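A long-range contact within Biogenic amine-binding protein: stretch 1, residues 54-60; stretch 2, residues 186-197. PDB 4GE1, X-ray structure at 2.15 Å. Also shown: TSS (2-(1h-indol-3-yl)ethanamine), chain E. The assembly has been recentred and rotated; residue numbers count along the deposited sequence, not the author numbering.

Stretch 1 54-60: GKIKEVF
Stretch 2, residues 186-197: KLLKQSFPNYEK

What anchors a strand to a chain segment at least 128 residues away? Lys57, with 111 Å² covered, lies in the extended strand 55-60 (phi/psi -134/132) and points its CA-to-CB bond toward the second stretch. All four chi angles are t, so the straight chain carries its ammonium to the end of the helix 186-189. There NZ donates to Leu188 O at 3.1 Å and, weakly, to Leu187 O at 3.2 Å, carbonyls at the helix's last turn; Lys57 NZ also lies 2.7 Å from Gln190 O, where the chain leaves helical angles (-60/144).

How is the buried charge balanced? Glu196 (chi1 m, chi2 t, chi3 -10°) points toward the strand and forms a salt bridge, Lys57 NZ to Glu196 OE2 at 2.9 Å. Its other oxygen is held as well: Phe192 N donates to Glu196 OE1 at 3.1 Å, nearly straight at 168°. The loop folds back through Glu196 N to Phe192 O at 2.9 Å, and the Phe192 ring (chi1 m, chi2 -94°) meets the ammonium at its edge, Lys57 NZ to Phe192 CD2 being 3.5 Å.

What packs beside the lysine? Leu188, with 69 Å² covered, leaves its backbone sideways, but chi1 t and chi2 p bring its end nearer the strand. Val59 (chi1 t) points toward it, with Val59 CG2 4.1 Å from Leu188 CD1 and Val59 CG1 4.0 Å from Leu187 CB. These compact apolar groups suit a register in which the CA atoms of Val59 and Leu188 stand 6.2 Å apart.

Where does the contact end? Toward the strand's start, the CA atoms of Lys55 and Glu196 are 7.8 Å apart, and Lys55 CE lies 3.4 Å from Glu196 O. Between the inward-pointing Lys55, Lys57 and Val59, Ile56 and Glu58 make no contact with the second stretch.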

# COMPACT_ATOMS: atom_id res chain seq x y z
N GLY A 54 -18.66 -8.08 -0.20
CA GLY A 54 -17.65 -8.13 0.84
C GLY A 54 -16.22 -8.27 0.34
O GLY A 54 -15.29 -8.48 1.13
N LYS A 55 -16.03 -8.16 -0.97
CA LYS A 55 -14.69 -8.23 -1.55
C LYS A 55 -13.96 -6.89 -1.46
O LYS A 55 -14.55 -5.83 -1.69
CB LYS A 55 -14.76 -8.69 -3.01
CG LYS A 55 -15.26 -10.12 -3.21
CD LYS A 55 -15.27 -10.51 -4.68
CE LYS A 55 -15.61 -11.99 -4.87
NZ LYS A 55 -16.90 -12.21 -5.61
N ILE A 56 -12.69 -6.94 -1.10
CA ILE A 56 -11.84 -5.75 -1.18
C ILE A 56 -10.81 -5.95 -2.28
O ILE A 56 -10.21 -7.01 -2.39
CB ILE A 56 -11.17 -5.41 0.17
CG1 ILE A 56 -12.22 -4.97 1.20
CG2 ILE A 56 -10.13 -4.32 0.01
CD1 ILE A 56 -12.85 -6.10 1.93
N LYS A 57 -10.62 -4.93 -3.10
CA LYS A 57 -9.74 -5.05 -4.25
C LYS A 57 -8.87 -3.82 -4.30
O LYS A 57 -9.38 -2.71 -4.17
CB LYS A 57 -10.58 -5.16 -5.53
CG LYS A 57 -9.76 -5.36 -6.80
CD LYS A 57 -10.66 -5.87 -7.92
CE LYS A 57 -9.89 -6.16 -9.19
NZ LYS A 57 -10.83 -6.67 -10.24
N GLU A 58 -7.56 -4.01 -4.47
CA GLU A 58 -6.64 -2.87 -4.44
C GLU A 58 -5.64 -2.97 -5.58
O GLU A 58 -4.88 -3.94 -5.66
CB GLU A 58 -5.91 -2.80 -3.09
CG GLU A 58 -6.79 -3.06 -1.88
CD GLU A 58 -6.05 -2.89 -0.56
OE1 GLU A 58 -5.70 -1.74 -0.22
OE2 GLU A 58 -5.81 -3.91 0.12
N VAL A 59 -5.64 -1.97 -6.45
CA VAL A 59 -4.82 -2.01 -7.65
C VAL A 59 -3.71 -0.97 -7.58
O VAL A 59 -3.98 0.22 -7.39
CB VAL A 59 -5.65 -1.79 -8.92
CG1 VAL A 59 -4.75 -1.72 -10.14
CG2 VAL A 59 -6.68 -2.91 -9.08
N PHE A 60 -2.47 -1.43 -7.74
CA PHE A 60 -1.30 -0.56 -7.60
C PHE A 60 -0.62 -0.26 -8.93
O PHE A 60 -0.41 -1.15 -9.75
CB PHE A 60 -0.27 -1.20 -6.65
CG PHE A 60 -0.77 -1.43 -5.24
CD1 PHE A 60 -1.53 -2.55 -4.94
CD2 PHE A 60 -0.44 -0.56 -4.22
CE1 PHE A 60 -1.98 -2.78 -3.64
CE2 PHE A 60 -0.89 -0.78 -2.91
CZ PHE A 60 -1.66 -1.88 -2.63
N LYS A 186 -9.07 0.42 -15.23
CA LYS A 186 -9.35 -0.78 -16.01
C LYS A 186 -9.18 -2.08 -15.21
O LYS A 186 -10.05 -2.96 -15.25
CB LYS A 186 -8.45 -0.80 -17.24
CG LYS A 186 -8.79 -1.86 -18.26
CD LYS A 186 -7.81 -1.81 -19.42
CE LYS A 186 -6.40 -2.14 -18.94
NZ LYS A 186 -6.30 -3.55 -18.48
N LEU A 187 -8.07 -2.23 -14.49
CA LEU A 187 -7.84 -3.46 -13.75
C LEU A 187 -8.82 -3.61 -12.58
O LEU A 187 -9.24 -4.71 -12.24
CB LEU A 187 -6.38 -3.57 -13.28
CG LEU A 187 -5.36 -3.86 -14.39
CD1 LEU A 187 -3.95 -3.95 -13.84
CD2 LEU A 187 -5.72 -5.14 -15.12
N LEU A 188 -9.20 -2.48 -11.99
CA LEU A 188 -10.14 -2.50 -10.88
C LEU A 188 -11.48 -3.10 -11.32
O LEU A 188 -12.13 -3.82 -10.55
CB LEU A 188 -10.34 -1.10 -10.32
CG LEU A 188 -11.16 -1.02 -9.03
CD1 LEU A 188 -10.27 -1.26 -7.82
CD2 LEU A 188 -11.85 0.33 -8.92
N LYS A 189 -11.89 -2.81 -12.55
CA LYS A 189 -13.17 -3.29 -13.04
C LYS A 189 -13.07 -4.68 -13.69
O LYS A 189 -14.05 -5.41 -13.77
CB LYS A 189 -13.81 -2.27 -13.99
CG LYS A 189 -15.24 -2.59 -14.38
CD LYS A 189 -16.06 -1.34 -14.64
CE LYS A 189 -15.47 -0.51 -15.77
NZ LYS A 189 -16.31 0.68 -16.08
N GLN A 190 -11.87 -5.03 -14.14
CA GLN A 190 -11.60 -6.32 -14.78
C GLN A 190 -11.89 -7.51 -13.86
O GLN A 190 -11.64 -7.46 -12.66
CB GLN A 190 -10.14 -6.37 -15.21
CG GLN A 190 -9.76 -7.58 -16.05
CD GLN A 190 -8.62 -7.27 -16.99
OE1 GLN A 190 -8.62 -6.25 -17.67
NE2 GLN A 190 -7.62 -8.16 -17.02
N SER A 191 -12.40 -8.60 -14.45
CA SER A 191 -12.67 -9.81 -13.68
C SER A 191 -11.43 -10.68 -13.50
O SER A 191 -10.66 -10.87 -14.44
CB SER A 191 -13.79 -10.64 -14.32
OG SER A 191 -14.02 -11.82 -13.57
N PHE A 192 -11.23 -11.21 -12.29
CA PHE A 192 -10.15 -12.15 -12.02
C PHE A 192 -10.71 -13.36 -11.28
O PHE A 192 -10.58 -13.46 -10.06
CB PHE A 192 -9.06 -11.50 -11.15
CG PHE A 192 -8.33 -10.39 -11.83
CD1 PHE A 192 -7.13 -10.63 -12.49
CD2 PHE A 192 -8.82 -9.09 -11.79
CE1 PHE A 192 -6.45 -9.60 -13.11
CE2 PHE A 192 -8.14 -8.06 -12.41
CZ PHE A 192 -6.96 -8.31 -13.08
N PRO A 193 -11.34 -14.29 -12.02
CA PRO A 193 -12.03 -15.40 -11.37
C PRO A 193 -11.12 -16.30 -10.52
O PRO A 193 -11.63 -17.02 -9.66
CB PRO A 193 -12.62 -16.20 -12.55
CG PRO A 193 -11.86 -15.74 -13.76
CD PRO A 193 -11.47 -14.32 -13.49
N ASN A 194 -9.82 -16.26 -10.76
CA ASN A 194 -8.90 -17.14 -10.04
C ASN A 194 -8.53 -16.64 -8.65
O ASN A 194 -7.94 -17.37 -7.85
CB ASN A 194 -7.64 -17.40 -10.87
CG ASN A 194 -7.89 -18.31 -12.04
OD1 ASN A 194 -8.91 -19.00 -12.10
ND2 ASN A 194 -6.96 -18.32 -12.99
N TYR A 195 -8.86 -15.38 -8.37
CA TYR A 195 -8.52 -14.75 -7.09
C TYR A 195 -9.76 -14.16 -6.44
O TYR A 195 -9.78 -13.90 -5.23
CB TYR A 195 -7.43 -13.68 -7.29
CG TYR A 195 -6.19 -14.24 -7.95
CD1 TYR A 195 -5.25 -14.96 -7.21
CD2 TYR A 195 -5.98 -14.08 -9.32
CE1 TYR A 195 -4.13 -15.50 -7.82
CE2 TYR A 195 -4.85 -14.62 -9.93
CZ TYR A 195 -3.93 -15.32 -9.17
OH TYR A 195 -2.81 -15.85 -9.78
N GLU A 196 -10.79 -13.94 -7.24
CA GLU A 196 -12.04 -13.38 -6.75
C GLU A 196 -12.98 -14.48 -6.31
O GLU A 196 -14.16 -14.50 -6.67
CB GLU A 196 -12.69 -12.48 -7.80
CG GLU A 196 -11.96 -11.15 -7.95
CD GLU A 196 -12.46 -10.31 -9.10
OE1 GLU A 196 -13.26 -10.82 -9.93
OE2 GLU A 196 -12.04 -9.13 -9.18
N LYS A 197 -12.45 -15.40 -5.51
CA LYS A 197 -13.19 -16.56 -5.04
C LYS A 197 -12.79 -16.90 -3.61
O LYS A 197 -12.04 -16.16 -2.97
CB LYS A 197 -12.95 -17.75 -5.96
CG LYS A 197 -11.47 -18.09 -6.17
CD LYS A 197 -11.28 -19.10 -7.29
CE LYS A 197 -12.06 -20.38 -7.03
NZ LYS A 197 -11.93 -21.35 -8.15
N1 TSS E . 1.49 -3.03 -3.51
CA TSS E . 2.27 -3.86 -2.62
CB TSS E . 2.76 -3.23 -1.35
CG TSS E . 1.86 -2.25 -0.66
CD1 TSS E . 2.05 -0.88 -0.56
NE1 TSS E . 1.03 -0.35 0.15
CE2 TSS E . 0.15 -1.35 0.51
CD2 TSS E . 0.64 -2.53 0.03
CZ2 TSS E . -1.07 -1.32 1.25
CH2 TSS E . -1.76 -2.50 1.49
CZ3 TSS E . -1.27 -3.70 1.00
CE3 TSS E . -0.07 -3.73 0.27